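Local coordinates for protein putative oxidoreductase (Gluconobacter oxydans, PDB 3WJ7) that probably acts as an NAD(P)-dependent oxidoreductase, perhaps on aldehydes or ketones, of the extended short-chain dehydrogenase/reductase family, at residues 209-214 / 269-274; 277-282 / 294-299. One frame throughout, in Å; residues are numbered along the deposited sequence.

Interaction 1. Residues 209-214 / 269-274; sequences AYVETG and LKQSWL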
loop_
_atom_site.group_PDB
_atom_site.type_symbol
_atom_site.label_atom_id
_atom_site.label_comp_id
_atom_site.label_asym_id
_atom_site.label_seq_id
_atom_site.Cartn_x
_atom_site.Cartn_y
_atom_site.Cartn_z
ATOM N N ALA A 209 4.300 -2.355 29.641
ATOM C CA ALA A 209 5.165 -3.250 28.873
ATOM C C ALA A 209 5.809 -2.492 27.737
ATOM O O ALA A 209 5.377 -1.375 27.382
ATOM C CB ALA A 209 4.385 -4.442 28.329
ATOM N N TYR A 210 6.857 -3.103 27.192
ATOM C CA TYR A 210 7.608 -2.538 26.097
ATOM C C TYR A 210 8.548 -3.597 25.582
ATOM O O TYR A 210 8.882 -4.535 26.300
ATOM C CB TYR A 210 8.403 -1.287 26.533
ATOM C CG TYR A 210 9.603 -1.529 27.407
ATOM C CD1 TYR A 210 10.881 -1.630 26.861
ATOM C CD2 TYR A 210 9.475 -1.627 28.780
ATOM C CE1 TYR A 210 11.997 -1.872 27.663
ATOM C CE2 TYR A 210 10.583 -1.848 29.601
ATOM C CZ TYR A 210 11.837 -1.962 29.044
ATOM O OH TYR A 210 12.927 -2.184 29.863
ATOM N N VAL A 211 8.987 -3.413 24.345
ATOM C CA VAL A 211 9.901 -4.314 23.663
ATOM C C VAL A 211 11.246 -3.626 23.629
ATOM O O VAL A 211 11.344 -2.471 23.198
ATOM C CB VAL A 211 9.410 -4.619 22.227
ATOM C CG1 VAL A 211 10.364 -5.558 21.527
ATOM C CG2 VAL A 211 7.987 -5.192 22.249
ATOM N N GLU A 212 12.267 -4.327 24.115
ATOM C CA GLU A 212 13.611 -3.792 24.264
ATOM C C GLU A 212 14.161 -3.462 22.885
ATOM O O GLU A 212 13.893 -4.147 21.896
ATOM C CB GLU A 212 14.522 -4.813 24.984
ATOM C CG GLU A 212 15.963 -4.380 25.326
ATOM C CD GLU A 212 16.077 -3.088 26.191
ATOM O OE1 GLU A 212 15.626 -2.003 25.770
ATOM O OE2 GLU A 212 16.653 -3.128 27.296
ATOM N N THR A 213 14.907 -2.373 22.825
ATOM C CA THR A 213 15.766 -2.087 21.688
ATOM C C THR A 213 16.683 -0.894 21.934
ATOM O O THR A 213 16.638 -0.283 23.007
ATOM C CB THR A 213 14.996 -1.909 20.364
ATOM O OG1 THR A 213 15.950 -2.004 19.293
ATOM C CG2 THR A 213 14.226 -0.590 20.301
ATOM N N GLY A 214 17.513 -0.595 20.938
ATOM C CA GLY A 214 18.531 0.433 21.055
ATOM C C GLY A 214 18.221 1.572 20.129
ATOM O O GLY A 214 17.841 1.356 18.981
ATOM N N LEU A 269 9.962 -7.041 27.263
ATOM C CA LEU A 269 9.975 -8.124 26.293
ATOM C C LEU A 269 11.246 -8.157 25.433
ATOM O O LEU A 269 11.498 -7.212 24.690
ATOM C CB LEU A 269 8.740 -7.986 25.406
ATOM C CG LEU A 269 7.430 -7.798 26.173
ATOM C CD1 LEU A 269 6.329 -7.799 25.125
ATOM C CD2 LEU A 269 7.219 -8.896 27.214
ATOM N N LYS A 270 12.043 -9.229 25.509
ATOM C CA LYS A 270 13.263 -9.288 24.698
ATOM C C LYS A 270 12.841 -9.460 23.231
ATOM O O LYS A 270 11.784 -10.039 22.905
ATOM C CB LYS A 270 14.184 -10.428 25.101
ATOM C CG LYS A 270 14.816 -10.311 26.470
ATOM C CD LYS A 270 15.628 -11.553 26.810
ATOM C CE LYS A 270 15.855 -11.611 28.319
ATOM N NZ LYS A 270 15.748 -12.998 28.881
ATOM N N GLN A 271 13.674 -8.954 22.341
ATOM C CA GLN A 271 13.292 -8.892 20.951
ATOM C C GLN A 271 13.310 -10.295 20.379
ATOM O O GLN A 271 12.533 -10.619 19.477
ATOM C CB GLN A 271 14.213 -7.943 20.177
ATOM C CG GLN A 271 13.506 -7.204 19.047
ATOM C CD GLN A 271 14.006 -5.794 18.877
ATOM O OE1 GLN A 271 15.157 -5.490 19.202
ATOM N NE2 GLN A 271 13.143 -4.914 18.381
ATOM N N SER A 272 14.162 -11.147 20.932
ATOM C CA SER A 272 14.213 -12.518 20.464
ATOM C C SER A 272 12.908 -13.289 20.773
ATOM O O SER A 272 12.695 -14.367 20.237
ATOM C CB SER A 272 15.442 -13.250 20.999
ATOM O OG SER A 272 15.488 -13.196 22.401
ATOM N N TRP A 273 12.038 -12.733 21.628
ATOM C CA TRP A 273 10.788 -13.391 21.944
ATOM C C TRP A 273 9.779 -13.082 20.867
ATOM O O TRP A 273 8.662 -13.560 20.913
ATOM C CB TRP A 273 10.224 -12.927 23.279
ATOM C CG TRP A 273 11.065 -13.236 24.481
ATOM C CD1 TRP A 273 12.201 -13.994 24.521
ATOM C CD2 TRP A 273 10.813 -12.815 25.819
ATOM N NE1 TRP A 273 12.669 -14.068 25.801
ATOM C CE2 TRP A 273 11.841 -13.352 26.623
ATOM C CE3 TRP A 273 9.812 -12.040 26.417
ATOM C CZ2 TRP A 273 11.924 -13.122 27.999
ATOM C CZ3 TRP A 273 9.882 -11.798 27.784
ATOM C CH2 TRP A 273 10.939 -12.341 28.564
ATOM N N LEU A 274 10.146 -12.266 19.892
ATOM C CA LEU A 274 9.182 -11.968 18.829
ATOM C C LEU A 274 9.298 -13.022 17.727
ATOM O O LEU A 274 8.432 -13.111 16.863
ATOM C CB LEU A 274 9.369 -10.540 18.283
ATOM C CG LEU A 274 9.109 -9.346 19.213
ATOM C CD1 LEU A 274 9.938 -8.162 18.760
ATOM C CD2 LEU A 274 7.637 -8.940 19.315
#
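The carboxamide of Gln271 is the flat group that faces residues 209-214. Glu212 O stands above the amide plane, 3.4 Å from Gln271 CD, whereas Thr213 OG1 lies close to that plane, 3.6 Å from Gln271 OE1. Glu212 O and Gln271 OE1 are both acceptors, so their approach is packing and not a bond; Gln271 NE2 finds its acceptor in Gly287 O of the second subunit. Tyr210 CB points away from 269-274, and its ring meets Phe253 edge-to-face; Lys270 N lies over one face of the Trp273 ring, toward its rim.

Backbone bonds do the pairing. Leu269 N donates to Tyr210 O at 2.9 Å (172° at the hydrogen), and Leu269 O accepts from Glu212 N at 3.0 Å. The same oxygen receives a CA-H...O contact from Val211, placed between the two bonded residues.

On the face that carries Val211 and Leu269, apolar branches meet. Val211 CG1, anti to the backbone N (chi1 -180°), reaches Leu274 CD1 at 3.8 Å, while Val211 CG2 lies 4.2 Å from Leu269 CD1. Glu212, bent at chi2 (56°), leads its carboxylate away from 269-274, where OE1 accepts from Gly250 N and, weakly, from Thr213 N.

Val211 and Leu269 thus form a parallel beta bridge, part of a two-stranded sheet (209-211 with 267-269) separate from the Rossmann sheet, consistent with the small C-terminal domain of extended short-chain dehydrogenases.

Interaction 2. Residues 277-282 / 294-299; sequences VALVSE and VTRETL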
loop_
_atom_site.group_PDB
_atom_site.type_symbol
_atom_site.label_atom_id
_atom_site.label_comp_id
_atom_site.label_asym_id
_atom_site.label_seq_id
_atom_site.Cartn_x
_atom_site.Cartn_y
_atom_site.Cartn_z
ATOM N N VAL A 277 6.234 -15.029 16.897
ATOM C CA VAL A 277 5.198 -14.197 16.276
ATOM C C VAL A 277 5.505 -14.082 14.778
ATOM O O VAL A 277 4.596 -14.143 13.911
ATOM C CB VAL A 277 5.178 -12.785 16.900
ATOM C CG1 VAL A 277 3.918 -12.032 16.525
ATOM C CG2 VAL A 277 5.312 -12.860 18.415
ATOM N N ALA A 278 6.795 -13.898 14.486
ATOM C CA ALA A 278 7.314 -13.853 13.102
ATOM C C ALA A 278 6.953 -15.129 12.360
ATOM O O ALA A 278 6.459 -15.102 11.209
ATOM C CB ALA A 278 8.824 -13.690 13.110
ATOM N N LEU A 279 7.184 -16.247 13.047
ATOM C CA LEU A 279 6.924 -17.528 12.481
ATOM C C LEU A 279 5.439 -17.705 12.217
ATOM O O LEU A 279 5.067 -18.133 11.151
ATOM C CB LEU A 279 7.426 -18.597 13.422
ATOM C CG LEU A 279 7.574 -20.002 12.867
ATOM C CD1 LEU A 279 8.623 -19.992 11.751
ATOM C CD2 LEU A 279 7.943 -20.926 14.034
ATOM N N VAL A 280 4.603 -17.351 13.179
ATOM C CA VAL A 280 3.171 -17.524 13.037
ATOM C C VAL A 280 2.681 -16.647 11.901
ATOM O O VAL A 280 1.934 -17.089 11.018
ATOM C CB VAL A 280 2.412 -17.197 14.345
ATOM C CG1 VAL A 280 0.923 -17.431 14.165
ATOM C CG2 VAL A 280 2.931 -18.081 15.469
ATOM N N SER A 281 3.112 -15.401 11.940
ATOM C CA SER A 281 2.935 -14.463 10.834
ATOM C C SER A 281 3.266 -15.041 9.442
ATOM O O SER A 281 2.465 -14.918 8.542
ATOM C CB SER A 281 3.745 -13.201 11.136
ATOM O OG SER A 281 3.876 -12.396 9.999
ATOM N N GLU A 282 4.414 -15.685 9.260
ATOM C CA GLU A 282 4.706 -16.345 7.983
ATOM C C GLU A 282 3.709 -17.433 7.694
ATOM O O GLU A 282 3.275 -17.565 6.548
ATOM C CB GLU A 282 6.095 -16.957 7.945
ATOM C CG GLU A 282 7.230 -15.946 8.000
ATOM C CD GLU A 282 8.626 -16.579 8.117
ATOM O OE1 GLU A 282 8.861 -17.699 7.582
ATOM O OE2 GLU A 282 9.516 -15.936 8.743
ATOM N N VAL A 294 5.531 -9.222 8.157
ATOM C CA VAL A 294 6.605 -9.498 9.082
ATOM C C VAL A 294 7.046 -10.943 8.910
ATOM O O VAL A 294 6.212 -11.814 8.755
ATOM C CB VAL A 294 6.079 -9.244 10.475
ATOM C CG1 VAL A 294 6.777 -10.083 11.518
ATOM C CG2 VAL A 294 6.217 -7.774 10.788
ATOM N N THR A 295 8.359 -11.190 8.890
ATOM C CA THR A 295 8.939 -12.546 8.745
ATOM C C THR A 295 10.129 -12.658 9.711
ATOM O O THR A 295 10.583 -11.632 10.222
ATOM C CB THR A 295 9.486 -12.793 7.303
ATOM O OG1 THR A 295 10.685 -12.064 7.125
ATOM C CG2 THR A 295 8.553 -12.311 6.207
ATOM N N ARG A 296 10.656 -13.866 9.939
ATOM C CA ARG A 296 12.022 -14.016 10.503
ATOM C C ARG A 296 13.067 -13.104 9.877
ATOM O O ARG A 296 13.854 -12.490 10.594
ATOM C CB ARG A 296 12.514 -15.448 10.410
ATOM C CG ARG A 296 11.635 -16.404 11.200
ATOM C CD ARG A 296 11.982 -17.834 10.871
ATOM N NE ARG A 296 11.652 -18.144 9.485
ATOM C CZ ARG A 296 11.713 -19.355 8.951
ATOM N NH1 ARG A 296 12.113 -20.371 9.682
ATOM N NH2 ARG A 296 11.362 -19.535 7.684
ATOM N N GLU A 297 13.077 -12.999 8.552
ATOM C CA GLU A 297 14.011 -12.110 7.829
ATOM C C GLU A 297 13.786 -10.643 8.230
ATOM O O GLU A 297 14.705 -9.837 8.260
ATOM C CB GLU A 297 13.899 -12.305 6.283
ATOM C CG GLU A 297 15.069 -11.737 5.456
ATOM C CD GLU A 297 14.716 -11.303 4.011
ATOM O OE1 GLU A 297 14.143 -10.192 3.797
ATOM O OE2 GLU A 297 15.051 -12.063 3.066
ATOM N N THR A 298 12.552 -10.302 8.554
ATOM C CA THR A 298 12.242 -8.960 9.029
ATOM C C THR A 298 12.780 -8.703 10.427
ATOM O O THR A 298 13.484 -7.720 10.660
ATOM C CB THR A 298 10.735 -8.641 8.882
ATOM O OG1 THR A 298 10.614 -7.900 7.675
ATOM C CG2 THR A 298 10.180 -7.734 9.997
ATOM N N LEU A 299 12.460 -9.608 11.339
ATOM C CA LEU A 299 12.923 -9.535 12.688
ATOM C C LEU A 299 14.452 -9.430 12.809
ATOM O O LEU A 299 14.953 -8.730 13.685
ATOM C CB LEU A 299 12.396 -10.737 13.450
ATOM C CG LEU A 299 12.631 -10.732 14.952
ATOM C CD1 LEU A 299 11.911 -9.591 15.669
ATOM C CD2 LEU A 299 12.199 -12.063 15.516
#
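Charge and hydrogen bonding join at Glu282, whose carboxylate meets Arg296 twice over. In the salt bridge, Arg296 NE donates to Glu282 OE2 on its syn side at 3.2 Å, and Arg296 NH2 makes a weak bond to Glu282 OE1 at 3.1 Å. The carboxylate and guanidinium planes are turned 55° apart, so the pair is not coplanar. The second grip is through the main chain: Arg296 N, at the first turn of helix 296-302, donates to Glu282 OE2 at 2.6 Å, nearly in line with the C-O bond. Arg296 NH2 also forms a salt bridge with Asp201 of the third subunit.

Two hydroxyls supply neutral hydrogen bonds. Ser281 OG, anti to its backbone N (chi1 166°), donates to Val294 O at 2.7 Å, tilted from the carbonyl plane. Thr295 is the N-cap: its OG1 accepts from Thr298 N at 2.9 Å.

Van der Waals contact completes the account. Ala278 CB lies against the backbone at the start of helix 296-302, 3.7 Å from Arg296 N; its apolar neighbours are Val294 CG1 at 4.4 Å and, more distantly, Leu299 CD2. Leu279 CD1 lies over one face of the Arg296 guanidinium, offset toward its rim, and Phe288 of the second subunit packs on Ala278 and Val294.

A carboxylate beside the N-terminus of a helix and a guanidinium is probably favoured in its ionised form, and the arginine, shared between Glu282 and Asp201 of the third subunit, ties this helix pair to that subunit.

The two contacts follow one another along the chain: interaction 1 ends at Leu274, just before helix 275-288, which carries the first half of interaction 2. Their centres are about 14 Å apart, and they touch where Leu274 CB packs on Leu299 CD1 at 3.8 Å, joining the loop that follows strand 267-269 to helix 296-302. Phe288 of the second subunit lies against both, on Leu274 in one and on Leu299 in the other. Both sit well out from the middle of the chain, about 23 Å and 27 Å centre to centre. A bound mercury ion lies about 8 Å from the Tyr210 side chain of interaction 1. The principle illustrated is that consecutive contacts that touch each other can meet the same neighbouring subunit.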